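PDB 3KS6: glycerophosphoryl diester phosphodiesterase from Agrobacterium tumefaciens str. C58, which belongs to the glycerophosphoryl diester phosphodiesterase family, adopts a TIM-barrel fold and holds a magnesium ion through three acidic side chains. Local coordinates for residues G44-H49 / E116-L121; E90-Y95 / A124-H129; F102-K107 / A120-G125; A143-L148 / H180-I185. One frame throughout, in Å; residues are numbered along the deposited sequence. Where two conformers were deposited one is given.

Contact 1 of 4, residues G44-H49 / E116-L121; sequences GAIVVH and EGFVAL
Different first torsions bring Ile46 and Phe118 together from strand and helix. Ile46 places CG1 anti to its carbonyl carbon (chi1 -59°) and continues straight (chi2 175°), which sends CD1 out toward the helix. Phe118 holds its ring anti to the backbone N (chi1 -171°), and this carries CE1 closer to the strand than the direction of its CB would suggest. CG1 of Ile46 then lies 4.2 Å from CE1 of Phe118, approaching the ring obliquely. One atom further along, the methyl CD1 of Ile46 rests 3.6 Å from the carbonyl O of Leu121, a van der Waals contact with the helix backbone. The Leu121 and Ile46 side chains run antiparallel alongside each other, with CD2 of Leu121 4.2 Å from CG1 of Ile46.

No hydrogen bond joins the two segments, and burial is uneven: Ile46 and Phe118 lie inside, while Leu121 and Gly44 form the exposed margin. Gly117 occupies the N-cap position of helix 118-128, and its O accepts a hydrogen bond from N of Leu121 at 3.3 Å. Phe118 also touches Leu38 and Pro40, so its ring bridges two neighbouring strands. The arrangement belongs to a TIM barrel with a beta hairpin: strand 33-40 turns back into the short antiparallel strand 46-48, whose Ile46 packs against the first turn of an outer helix.

Contact 2 of 4, residues E90-Y95 / A124-H129; sequences ELCALY and AGLERH
Cys92 and His129 meet through the first atoms of their side chains, CB of Cys92 standing 3.8 Å from CB of His129. Each places its next atom anti to its own carbonyl carbon and beside the backbone N, at chi1 -74° for Cys92 and -55° for His129. In Cys92 this choice turns the sulfur toward the end of helix 118-128, where SG comes within 3.9 Å of CB of His129, the first residue beyond it. In His129 it carries the ring alongside Cys92, so that CB, not the ring, makes the closest approach; the SG of Cys92 lies 5.3 Å from the ring centroid in an oblique position that is not a stack. Along the chain, CG of Arg128 lies over one face of the same ring, offset toward its rim.

Leu126 comes in by its tip. Its CB does not aim at helix 88-95, yet the branch that folds back, CD2, comes to 4.3 Å from SG of Cys92. Met131 touches both Cys92 and Leu126 and so adds to the apolar surroundings of the sulfur.

A water molecule joins the backbones where helix 118-128 ends, donating to O of His129 at 3.2 Å and, more weakly, to O of Cys92 at 2.9 Å. That Cys92 carbonyl also accepts a hydrogen bond from N of Tyr95. The chemistry is therefore divided: the side chains contribute dispersion, while the polar link is left to backbone carbonyls and one shared water.

Contact 3 of 4, residues F102-K107 / A120-G125; sequences FRCEIK and ALVIAG. With MG (magnesium ion), chain F.
Cys104 and Ile106 meet Val122 inside a beta-alpha-beta unit of the TIM barrel, in which strand 101-106 leads through helix 118-128 to the parallel strand 135-139. The contact across the two segments is wholly apolar, and Val122 divides it between its two methyls. CG1, anti to the backbone N (chi1 169°), faces SG of Cys104 at 4.1 Å. CG2 approaches CD1 of Ile106 at 4.3 Å. Cys104 holds its sulfur anti to its own backbone N (chi1 177°), while Ile106 reaches the valine only through the end of its side chain. Leu38 touches both Cys104 and Val122 and extends this buried layer to the adjoining strand.

Backbone hydrogen bonds keep each element in shape. In the helix, N of Ala124 bonds to O of Ala120 at 3.0 Å and N of Gly125 to O of Leu121 at 2.9 Å. The strand lies between two parallel neighbours, with Arg103 bonded to Val34 and Phe36 on one side and Cys104 to Thr136 on the other.

Metal coordination belongs to the other side of the strand. Cys104 points at the helix and Ile106 bends its end toward it, while Glu105 between them takes the metal side, so one short strand serves both the outer layer and the metal site. Glu35 and Asp37 also bind the magnesium ion, as do two waters, each 2.1 Å from it. Extended beyond CG, Glu105 grips the ion with a single oxygen: OE1 is 2.0 Å from the magnesium, whereas OE2 of the same carboxylate stays 4.0 Å from it.

Contact 4 of 4, residues A143-L148 / H180-I185; sequences ASMDEL and HSIHEI
Asp146 crosses to His180 from the flank of its helix. From CB, the chain turns to place CG anti to the carbonyl carbon (chi1 -70°), and this swings the carboxylate toward the histidine. CG itself comes within 3.4 Å of ND1 of His180. OD1 makes the bond: ND1 of His180 donates to it over 2.7 Å at a nearly straight 170°, meeting the syn lone pair, the one on the side of OD2. OD2 lies 3.3 Å from CE1 of His180. Carboxylate and imidazole are nearly coplanar, their planes only 10° apart, and OD1 sits at the ring edge, almost exactly in its plane.

OD1 has a second partner. A water donates to it at 2.9 Å and also to O of His180 at 2.7 Å, so the aspartate holds both the ring and, through water, the backbone of the same residue. His180 follows helix 162-179, which ends in a Schellman motif with Ser181, of positive phi, as its C' residue. Deeper in, CB of Met145, a selenomethionine in this model, packs 4.1 Å from CD1 of Ile182, joining helix 142-151 to the approach of strand 184-188.

The chemistry implies a directional, partly solvent-accessible link beside a small apolar contact. With ND1 as donor, the neighbouring carboxylate helps to set the rotation of the ring and would be expected to stabilise a positive charge on the imidazole.

Helix 118-128 is the common element of contacts 1, 2 and 3. Contacts 1 and 3 have centres only 7 Å apart and share Ala120 and Leu121; CD1 of Ile46 touches CA of Val122 at 4.0 Å. Phe102 joins contact 3 to contact 2, its CE2 lying 3.8 Å from SG of Cys92. Contact 4 belongs to a later part of the barrel, yet Val119 CG1 meets Leu148 CD2 at 3.7 Å, so neighbouring outer helices connect it to contact 1. Contacts 2 and 4 do not touch. Contact 3 supplies one magnesium ligand, Glu105, while the side chains of Phe118 and Met145 stay about 12 and 11 Å from the ion.

Contact 1 of 4, residues G44-H49 / E116-L121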
loop_
_atom_site.group_PDB
_atom_site.type_symbol
_atom_site.label_atom_id
_atom_site.label_comp_id
_atom_site.label_asym_id
_atom_site.label_seq_id
_atom_site.Cartn_x
_atom_site.Cartn_y
_atom_site.Cartn_z
ATOM N N GLY A 44 -17.800 11.046 -8.409
ATOM C CA GLY A 44 -18.087 9.965 -7.477
ATOM C C GLY A 44 -17.526 8.599 -7.781
ATOM O O GLY A 44 -18.037 7.610 -7.273
ATOM N N ALA A 45 -16.462 8.554 -8.566
ATOM C CA ALA A 45 -15.801 7.303 -8.904
ATOM C C ALA A 45 -14.546 7.191 -8.041
ATOM O O ALA A 45 -14.181 8.145 -7.344
ATOM C CB ALA A 45 -15.442 7.275 -10.370
ATOM N N ILE A 46 -13.929 6.006 -8.087
ATOM C CA ILE A 46 -12.730 5.659 -7.331
ATOM C C ILE A 46 -11.645 5.230 -8.336
ATOM O O ILE A 46 -11.832 4.273 -9.061
ATOM C CB ILE A 46 -12.979 4.529 -6.350
ATOM C CG1 ILE A 46 -14.084 4.915 -5.359
ATOM C CG2 ILE A 46 -11.661 4.176 -5.597
ATOM C CD1 ILE A 46 -14.464 3.799 -4.431
ATOM N N VAL A 47 -10.542 5.962 -8.400
ATOM C CA VAL A 47 -9.451 5.590 -9.284
ATOM C C VAL A 47 -8.216 5.220 -8.492
ATOM O O VAL A 47 -7.982 5.733 -7.401
ATOM C CB VAL A 47 -9.098 6.678 -10.312
ATOM C CG1 VAL A 47 -10.287 6.926 -11.255
ATOM C CG2 VAL A 47 -8.645 7.969 -9.618
ATOM N N VAL A 48 -7.445 4.321 -9.086
ATOM C CA VAL A 48 -6.237 3.749 -8.504
ATOM C C VAL A 48 -5.036 4.578 -9.029
ATOM O O VAL A 48 -4.703 4.554 -10.203
ATOM C CB VAL A 48 -6.066 2.270 -8.915
ATOM C CG1 VAL A 48 -4.842 1.658 -8.267
ATOM C CG2 VAL A 48 -7.338 1.458 -8.569
ATOM N N HIS A 49 -4.432 5.355 -8.145
ATOM C CA HIS A 49 -3.345 6.282 -8.498
ATOM C C HIS A 49 -2.636 6.671 -7.231
ATOM O O HIS A 49 -3.278 6.826 -6.186
ATOM C CB HIS A 49 -3.925 7.527 -9.172
ATOM C CG HIS A 49 -2.956 8.238 -10.067
ATOM N ND1 HIS A 49 -2.758 7.857 -11.372
ATOM C CD2 HIS A 49 -2.145 9.310 -9.864
ATOM C CE1 HIS A 49 -1.866 8.649 -11.942
ATOM N NE2 HIS A 49 -1.476 9.543 -11.054
ATOM N N GLU A 116 -13.291 13.930 2.581
ATOM C CA GLU A 116 -14.487 13.700 3.379
ATOM C C GLU A 116 -15.342 12.602 2.762
ATOM O O GLU A 116 -15.617 12.615 1.568
ATOM C CB GLU A 116 -15.304 14.998 3.542
ATOM C CG GLU A 116 -16.621 14.854 4.332
ATOM C CD GLU A 116 -17.814 14.386 3.496
ATOM O OE1 GLU A 116 -18.050 14.941 2.404
ATOM O OE2 GLU A 116 -18.546 13.484 3.961
ATOM N N GLY A 117 -15.778 11.664 3.601
ATOM C CA GLY A 117 -16.642 10.542 3.178
ATOM C C GLY A 117 -16.034 9.441 2.325
ATOM O O GLY A 117 -16.724 8.498 1.941
ATOM N N PHE A 118 -14.735 9.514 2.072
ATOM C CA PHE A 118 -14.108 8.621 1.140
ATOM C C PHE A 118 -13.904 7.217 1.702
ATOM O O PHE A 118 -14.025 6.257 0.967
ATOM C CB PHE A 118 -12.788 9.221 0.656
ATOM C CG PHE A 118 -12.150 8.470 -0.489
ATOM C CD1 PHE A 118 -12.851 8.246 -1.684
ATOM C CD2 PHE A 118 -10.824 8.018 -0.394
ATOM C CE1 PHE A 118 -12.249 7.553 -2.731
ATOM C CE2 PHE A 118 -10.234 7.349 -1.440
ATOM C CZ PHE A 118 -10.935 7.118 -2.594
ATOM N N VAL A 119 -13.568 7.101 2.984
ATOM C CA VAL A 119 -13.410 5.785 3.572
ATOM C C VAL A 119 -14.716 4.987 3.377
ATOM O O VAL A 119 -14.691 3.845 2.922
ATOM C CB VAL A 119 -12.989 5.882 5.063
ATOM C CG1 VAL A 119 -13.279 4.551 5.800
ATOM C CG2 VAL A 119 -11.511 6.353 5.142
ATOM N N ALA A 120 -15.864 5.638 3.608
ATOM C CA ALA A 120 -17.168 4.985 3.382
ATOM C C ALA A 120 -17.335 4.530 1.920
ATOM O O ALA A 120 -17.800 3.411 1.666
ATOM C CB ALA A 120 -18.331 5.918 3.798
ATOM N N LEU A 121 -16.972 5.398 0.970
ATOM C CA LEU A 121 -17.053 5.073 -0.467
ATOM C C LEU A 121 -16.189 3.877 -0.840
ATOM O O LEU A 121 -16.568 3.021 -1.666
ATOM C CB LEU A 121 -16.520 6.215 -1.333
ATOM C CG LEU A 121 -17.313 7.139 -2.232
ATOM C CD1 LEU A 121 -18.006 8.206 -1.360
ATOM C CD2 LEU A 121 -16.296 7.762 -3.282
#

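Contact 2 of 4, residues E90-Y95 / A124-H129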
loop_
_atom_site.group_PDB
_atom_site.type_symbol
_atom_site.label_atom_id
_atom_site.label_comp_id
_atom_site.label_asym_id
_atom_site.label_seq_id
_atom_site.Cartn_x
_atom_site.Cartn_y
_atom_site.Cartn_z
ATOM N N GLU A 90 -12.277 -2.112 -11.788
ATOM C CA GLU A 90 -11.420 -2.770 -12.775
ATOM C C GLU A 90 -10.293 -3.541 -12.091
ATOM O O GLU A 90 -9.965 -4.657 -12.508
ATOM C CB GLU A 90 -10.876 -1.737 -13.745
ATOM C CG GLU A 90 -11.965 -1.186 -14.669
ATOM C CD GLU A 90 -11.577 0.124 -15.410
ATOM O OE1 GLU A 90 -10.512 0.722 -15.159
ATOM O OE2 GLU A 90 -12.391 0.567 -16.242
ATOM N N LEU A 91 -9.709 -2.949 -11.036
ATOM C CA LEU A 91 -8.687 -3.629 -10.224
ATOM C C LEU A 91 -9.266 -4.884 -9.569
ATOM O O LEU A 91 -8.666 -5.962 -9.602
ATOM C CB LEU A 91 -8.076 -2.678 -9.173
ATOM C CG LEU A 91 -6.951 -3.234 -8.273
ATOM C CD1 LEU A 91 -5.720 -3.757 -9.050
ATOM C CD2 LEU A 91 -6.546 -2.212 -7.227
ATOM N N CYS A 92 -10.446 -4.755 -8.988
ATOM C CA CYS A 92 -11.094 -5.893 -8.329
ATOM C C CYS A 92 -11.303 -7.053 -9.309
ATOM O O CYS A 92 -11.022 -8.205 -8.996
ATOM C CB CYS A 92 -12.433 -5.455 -7.731
ATOM S SG CYS A 92 -12.303 -4.451 -6.259
ATOM N N ALA A 93 -11.719 -6.725 -10.530
ATOM C CA ALA A 93 -11.908 -7.762 -11.573
ATOM C C ALA A 93 -10.638 -8.542 -11.864
ATOM O O ALA A 93 -10.680 -9.747 -12.179
ATOM C CB ALA A 93 -12.434 -7.129 -12.852
ATOM N N LEU A 94 -9.477 -7.894 -11.771
ATOM C CA LEU A 94 -8.239 -8.612 -12.002
ATOM C C LEU A 94 -7.920 -9.648 -10.909
ATOM O O LEU A 94 -7.122 -10.559 -11.140
ATOM C CB LEU A 94 -7.066 -7.628 -12.106
ATOM C CG LEU A 94 -7.077 -6.646 -13.264
ATOM C CD1 LEU A 94 -5.853 -5.704 -13.099
ATOM C CD2 LEU A 94 -7.054 -7.424 -14.621
ATOM N N TYR A 95 -8.442 -9.441 -9.702
ATOM C CA TYR A 95 -8.047 -10.235 -8.529
ATOM C C TYR A 95 -9.111 -11.247 -8.083
ATOM O O TYR A 95 -8.905 -11.987 -7.115
ATOM C CB TYR A 95 -7.608 -9.301 -7.382
ATOM C CG TYR A 95 -6.197 -8.784 -7.642
ATOM C CD1 TYR A 95 -5.972 -7.762 -8.535
ATOM C CD2 TYR A 95 -5.102 -9.366 -7.038
ATOM C CE1 TYR A 95 -4.719 -7.319 -8.811
ATOM C CE2 TYR A 95 -3.833 -8.945 -7.312
ATOM C CZ TYR A 95 -3.636 -7.914 -8.197
ATOM O OH TYR A 95 -2.364 -7.466 -8.492
ATOM N N ALA A 124 -17.610 0.630 0.597
ATOM C CA ALA A 124 -18.775 0.255 -0.232
ATOM C C ALA A 124 -18.380 -0.323 -1.573
ATOM O O ALA A 124 -18.950 -1.297 -2.038
ATOM C CB ALA A 124 -19.698 1.476 -0.428
ATOM N N GLY A 125 -17.399 0.275 -2.219
ATOM C CA GLY A 125 -16.916 -0.235 -3.491
ATOM C C GLY A 125 -16.290 -1.599 -3.357
ATOM O O GLY A 125 -16.511 -2.473 -4.206
ATOM N N LEU A 126 -15.481 -1.794 -2.326
ATOM C CA LEU A 126 -14.901 -3.111 -2.088
ATOM C C LEU A 126 -15.984 -4.181 -1.807
ATOM O O LEU A 126 -15.878 -5.336 -2.261
ATOM C CB LEU A 126 -13.897 -3.042 -0.918
ATOM C CG LEU A 126 -12.534 -2.401 -1.217
ATOM C CD1 LEU A 126 -11.741 -2.024 0.076
ATOM C CD2 LEU A 126 -11.692 -3.201 -2.182
ATOM N N GLU A 127 -16.998 -3.801 -1.034
ATOM C CA GLU A 127 -18.109 -4.722 -0.704
ATOM C C GLU A 127 -18.863 -5.106 -1.957
ATOM O O GLU A 127 -19.195 -6.271 -2.175
ATOM C CB GLU A 127 -19.070 -4.065 0.270
ATOM C CG GLU A 127 -18.626 -4.030 1.687
ATOM C CD GLU A 127 -19.016 -5.302 2.461
ATOM O OE1 GLU A 127 -18.999 -6.393 1.848
ATOM O OE2 GLU A 127 -19.339 -5.185 3.678
ATOM N N ARG A 128 -19.080 -4.127 -2.828
ATOM C CA ARG A 128 -19.804 -4.344 -4.056
ATOM C C ARG A 128 -19.155 -5.389 -4.948
ATOM O O ARG A 128 -19.853 -6.141 -5.638
ATOM C CB ARG A 128 -19.969 -2.991 -4.745
ATOM C CG ARG A 128 -20.793 -2.965 -5.938
ATOM C CD ARG A 128 -21.240 -1.520 -6.232
ATOM N NE ARG A 128 -20.145 -0.551 -6.407
ATOM C CZ ARG A 128 -19.933 0.546 -5.679
ATOM N NH1 ARG A 128 -20.721 0.879 -4.677
ATOM N NH2 ARG A 128 -18.928 1.364 -5.976
ATOM N N HIS A 129 -17.828 -5.451 -4.930
ATOM C CA HIS A 129 -17.066 -6.365 -5.771
ATOM C C HIS A 129 -16.455 -7.522 -4.950
ATOM O O HIS A 129 -15.542 -8.184 -5.411
ATOM C CB HIS A 129 -16.014 -5.574 -6.567
ATOM C CG HIS A 129 -16.623 -4.468 -7.369
ATOM N ND1 HIS A 129 -17.536 -4.710 -8.370
ATOM C CD2 HIS A 129 -16.542 -3.122 -7.255
ATOM C CE1 HIS A 129 -17.967 -3.562 -8.856
ATOM N NE2 HIS A 129 -17.373 -2.582 -8.205
HETATM O O HOH W 1 -13.416 -9.164 -7.641
#

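Contact 3 of 4, residues F102-K107 / A120-G125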
loop_
_atom_site.group_PDB
_atom_site.type_symbol
_atom_site.label_atom_id
_atom_site.label_comp_id
_atom_site.label_asym_id
_atom_site.label_seq_id
_atom_site.Cartn_x
_atom_site.Cartn_y
_atom_site.Cartn_z
ATOM N N PHE A 102 -5.446 -7.693 -1.031
ATOM C CA PHE A 102 -5.284 -6.256 -1.206
ATOM C C PHE A 102 -4.681 -5.606 0.028
ATOM O O PHE A 102 -5.067 -5.950 1.158
ATOM C CB PHE A 102 -6.660 -5.594 -1.397
ATOM C CG PHE A 102 -7.255 -5.655 -2.810
ATOM C CD1 PHE A 102 -6.588 -6.166 -3.901
ATOM C CD2 PHE A 102 -8.487 -5.043 -3.034
ATOM C CE1 PHE A 102 -7.153 -6.135 -5.172
ATOM C CE2 PHE A 102 -9.041 -5.008 -4.325
ATOM C CZ PHE A 102 -8.356 -5.573 -5.378
ATOM N N ARG A 103 -3.785 -4.643 -0.209
ATOM C CA ARG A 103 -3.283 -3.714 0.792
ATOM C C ARG A 103 -3.648 -2.315 0.213
ATOM O O ARG A 103 -3.020 -1.808 -0.726
ATOM C CB ARG A 103 -1.776 -3.899 1.034
ATOM C CG ARG A 103 -1.119 -2.831 1.943
ATOM C CD ARG A 103 0.341 -3.030 1.926
ATOM N NE ARG A 103 1.134 -1.953 2.510
ATOM C CZ ARG A 103 1.978 -2.086 3.527
ATOM N NH1 ARG A 103 2.219 -3.268 4.111
ATOM N NH2 ARG A 103 2.671 -1.025 3.899
ATOM N N CYS A 104 -4.703 -1.750 0.750
ATOM C CA CYS A 104 -5.299 -0.529 0.235
ATOM C C CYS A 104 -4.869 0.691 1.045
ATOM O O CYS A 104 -5.153 0.744 2.229
ATOM C CB CYS A 104 -6.831 -0.700 0.312
ATOM S SG CYS A 104 -7.772 0.744 -0.197
ATOM N N GLU A 105 -4.253 1.685 0.418
ATOM C CA GLU A 105 -3.836 2.897 1.153
ATOM C C GLU A 105 -4.796 4.037 0.925
ATOM O O GLU A 105 -5.134 4.343 -0.213
ATOM C CB GLU A 105 -2.410 3.340 0.773
ATOM C CG GLU A 105 -1.870 4.398 1.732
ATOM C CD GLU A 105 -0.482 4.889 1.383
ATOM O OE1 GLU A 105 0.273 4.170 0.667
ATOM O OE2 GLU A 105 -0.173 6.042 1.788
ATOM N N ILE A 106 -5.212 4.650 2.016
ATOM C CA ILE A 106 -6.082 5.833 2.035
ATOM C C ILE A 106 -5.193 7.077 2.110
ATOM O O ILE A 106 -4.508 7.323 3.132
ATOM C CB ILE A 106 -6.998 5.803 3.268
ATOM C CG1 ILE A 106 -7.831 4.527 3.285
ATOM C CG2 ILE A 106 -7.946 7.040 3.282
ATOM C CD1 ILE A 106 -8.712 4.373 2.007
ATOM N N LYS A 107 -5.189 7.823 1.005
ATOM C CA LYS A 107 -4.394 9.031 0.807
ATOM C C LYS A 107 -5.264 10.281 0.967
ATOM O O LYS A 107 -6.475 10.246 0.692
ATOM C CB LYS A 107 -3.828 9.057 -0.628
ATOM C CG LYS A 107 -2.756 8.023 -0.961
ATOM C CD LYS A 107 -1.369 8.442 -0.485
ATOM C CE LYS A 107 -0.460 9.043 -1.583
ATOM N NZ LYS A 107 -0.841 10.380 -2.151
ATOM N N ALA A 120 -15.864 5.638 3.608
ATOM C CA ALA A 120 -17.168 4.985 3.382
ATOM C C ALA A 120 -17.335 4.530 1.920
ATOM O O ALA A 120 -17.800 3.411 1.666
ATOM C CB ALA A 120 -18.331 5.918 3.798
ATOM N N LEU A 121 -16.972 5.398 0.970
ATOM C CA LEU A 121 -17.053 5.073 -0.467
ATOM C C LEU A 121 -16.189 3.877 -0.840
ATOM O O LEU A 121 -16.568 3.021 -1.666
ATOM C CB LEU A 121 -16.520 6.215 -1.333
ATOM C CG LEU A 121 -17.313 7.139 -2.232
ATOM C CD1 LEU A 121 -18.006 8.206 -1.360
ATOM C CD2 LEU A 121 -16.296 7.762 -3.282
ATOM N N VAL A 122 -14.976 3.883 -0.309
ATOM C CA VAL A 122 -14.042 2.802 -0.613
ATOM C C VAL A 122 -14.560 1.465 -0.067
ATOM O O VAL A 122 -14.554 0.456 -0.785
ATOM C CB VAL A 122 -12.584 3.110 -0.119
ATOM C CG1 VAL A 122 -11.702 1.812 -0.213
ATOM C CG2 VAL A 122 -11.958 4.296 -0.882
ATOM N N ILE A 123 -14.999 1.456 1.185
ATOM C CA ILE A 123 -15.509 0.235 1.821
ATOM C C ILE A 123 -16.725 -0.283 1.014
ATOM O O ILE A 123 -16.816 -1.455 0.704
ATOM C CB ILE A 123 -15.856 0.461 3.311
ATOM C CG1 ILE A 123 -14.570 0.657 4.135
ATOM C CG2 ILE A 123 -16.696 -0.709 3.859
ATOM C CD1 ILE A 123 -14.814 1.210 5.504
ATOM N N ALA A 124 -17.610 0.630 0.597
ATOM C CA ALA A 124 -18.775 0.255 -0.232
ATOM C C ALA A 124 -18.380 -0.323 -1.573
ATOM O O ALA A 124 -18.950 -1.297 -2.038
ATOM C CB ALA A 124 -19.698 1.476 -0.428
ATOM N N GLY A 125 -17.399 0.275 -2.219
ATOM C CA GLY A 125 -16.916 -0.235 -3.491
ATOM C C GLY A 125 -16.290 -1.599 -3.357
ATOM O O GLY A 125 -16.511 -2.473 -4.206
HETATM MG MG MG F . 0.917 3.514 -1.151
HETATM O O HOH W 2 1.585 3.106 -3.124
HETATM O O HOH W 3 1.911 5.348 -1.268
#

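Contact 4 of 4, residues A143-L148 / H180-I185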
loop_
_atom_site.group_PDB
_atom_site.type_symbol
_atom_site.label_atom_id
_atom_site.label_comp_id
_atom_site.label_asym_id
_atom_site.label_seq_id
_atom_site.Cartn_x
_atom_site.Cartn_y
_atom_site.Cartn_z
ATOM N N ALA A 143 -6.033 10.481 11.258
ATOM C CA ALA A 143 -7.453 10.795 11.085
ATOM C C ALA A 143 -8.127 9.690 10.302
ATOM O O ALA A 143 -9.246 9.302 10.610
ATOM C CB ALA A 143 -7.654 12.158 10.312
ATOM N N SER A 144 -7.440 9.235 9.250
ATOM C CA SER A 144 -7.944 8.180 8.384
ATOM C C SER A 144 -7.905 6.821 9.106
ATOM O O SER A 144 -8.789 6.006 8.915
ATOM C CB SER A 144 -7.174 8.138 7.055
ATOM O OG SER A 144 -7.302 9.352 6.334
HETATM N N MSE A 145 -6.917 6.604 9.962
HETATM C CA MSE A 145 -6.874 5.382 10.764
HETATM C C MSE A 145 -8.059 5.340 11.726
HETATM O O MSE A 145 -8.657 4.284 11.968
HETATM C CB MSE A 145 -5.571 5.322 11.554
HETATM C CG MSE A 145 -4.311 5.294 10.689
HETATM SE SE MSE A 145 -4.136 3.694 9.577
HETATM C CE MSE A 145 -5.310 3.889 8.236
ATOM N N ASP A 146 -8.385 6.497 12.292
ATOM C CA ASP A 146 -9.533 6.603 13.182
ATOM C C ASP A 146 -10.845 6.323 12.459
ATOM O O ASP A 146 -11.727 5.652 12.983
ATOM C CB ASP A 146 -9.546 7.975 13.906
ATOM C CG ASP A 146 -8.434 8.108 14.925
ATOM O OD1 ASP A 146 -7.717 7.105 15.179
ATOM O OD2 ASP A 146 -8.276 9.226 15.498
ATOM N N GLU A 147 -10.976 6.831 11.250
ATOM C CA GLU A 147 -12.162 6.540 10.433
ATOM C C GLU A 147 -12.338 5.085 10.100
ATOM O O GLU A 147 -13.450 4.519 10.201
ATOM C CB GLU A 147 -12.107 7.306 9.133
ATOM C CG GLU A 147 -12.745 8.635 9.214
ATOM C CD GLU A 147 -12.978 9.222 7.830
ATOM O OE1 GLU A 147 -11.993 9.554 7.159
ATOM O OE2 GLU A 147 -14.147 9.336 7.423
ATOM N N LEU A 148 -11.236 4.465 9.697
ATOM C CA LEU A 148 -11.253 3.035 9.403
ATOM C C LEU A 148 -11.621 2.215 10.638
ATOM O O LEU A 148 -12.370 1.243 10.549
ATOM C CB LEU A 148 -9.907 2.610 8.832
ATOM C CG LEU A 148 -9.542 3.075 7.433
ATOM C CD1 LEU A 148 -8.039 2.877 7.198
ATOM C CD2 LEU A 148 -10.342 2.313 6.359
ATOM N N HIS A 180 -4.585 4.816 19.806
ATOM C CA HIS A 180 -5.517 4.761 18.674
ATOM C C HIS A 180 -5.973 3.350 18.243
ATOM O O HIS A 180 -6.593 3.176 17.163
ATOM C CB HIS A 180 -4.857 5.465 17.530
ATOM C CG HIS A 180 -4.876 6.954 17.680
ATOM N ND1 HIS A 180 -5.798 7.743 17.017
ATOM C CD2 HIS A 180 -4.142 7.788 18.448
ATOM C CE1 HIS A 180 -5.595 9.008 17.342
ATOM N NE2 HIS A 180 -4.601 9.064 18.213
ATOM N N SER A 181 -5.719 2.378 19.095
ATOM C CA SER A 181 -6.102 0.980 18.827
ATOM C C SER A 181 -5.574 0.466 17.494
ATOM O O SER A 181 -6.273 -0.281 16.792
ATOM C CB SER A 181 -7.625 0.778 18.883
ATOM O OG SER A 181 -8.132 1.155 20.140
ATOM N N ILE A 182 -4.332 0.830 17.177
ATOM C CA ILE A 182 -3.629 0.369 15.976
ATOM C C ILE A 182 -2.725 -0.778 16.443
ATOM O O ILE A 182 -2.009 -0.635 17.436
ATOM C CB ILE A 182 -2.817 1.557 15.303
ATOM C CG1 ILE A 182 -3.804 2.651 14.809
ATOM C CG2 ILE A 182 -1.950 1.076 14.152
ATOM C CD1 ILE A 182 -3.169 3.990 14.542
ATOM N N HIS A 183 -2.752 -1.883 15.708
ATOM C CA HIS A 183 -2.037 -3.098 16.085
ATOM C C HIS A 183 -0.835 -3.406 15.221
ATOM O O HIS A 183 -0.146 -4.389 15.489
ATOM C CB HIS A 183 -2.998 -4.272 16.053
ATOM C CG HIS A 183 -4.232 -4.024 16.854
ATOM N ND1 HIS A 183 -4.189 -3.803 18.211
ATOM C CD2 HIS A 183 -5.526 -3.903 16.486
ATOM C CE1 HIS A 183 -5.413 -3.583 18.653
ATOM N NE2 HIS A 183 -6.241 -3.625 17.624
ATOM N N GLU A 184 -0.555 -2.549 14.228
ATOM C CA GLU A 184 0.556 -2.748 13.331
ATOM C C GLU A 184 1.021 -1.410 12.771
ATOM O O GLU A 184 0.178 -0.555 12.464
ATOM C CB GLU A 184 0.117 -3.625 12.153
ATOM C CG GLU A 184 1.215 -3.905 11.156
ATOM C CD GLU A 184 0.873 -4.925 10.074
ATOM O OE1 GLU A 184 -0.156 -5.634 10.155
ATOM O OE2 GLU A 184 1.668 -5.007 9.109
ATOM N N ILE A 185 2.343 -1.214 12.687
ATOM C CA ILE A 185 2.917 -0.053 11.996
ATOM C C ILE A 185 3.785 -0.531 10.852
ATOM O O ILE A 185 4.277 -1.678 10.851
ATOM C CB ILE A 185 3.728 0.918 12.930
ATOM C CG1 ILE A 185 5.033 0.272 13.399
ATOM C CG2 ILE A 185 2.872 1.335 14.107
ATOM C CD1 ILE A 185 5.956 1.173 14.243
HETATM O O HOH W 4 -7.158 4.294 14.761
#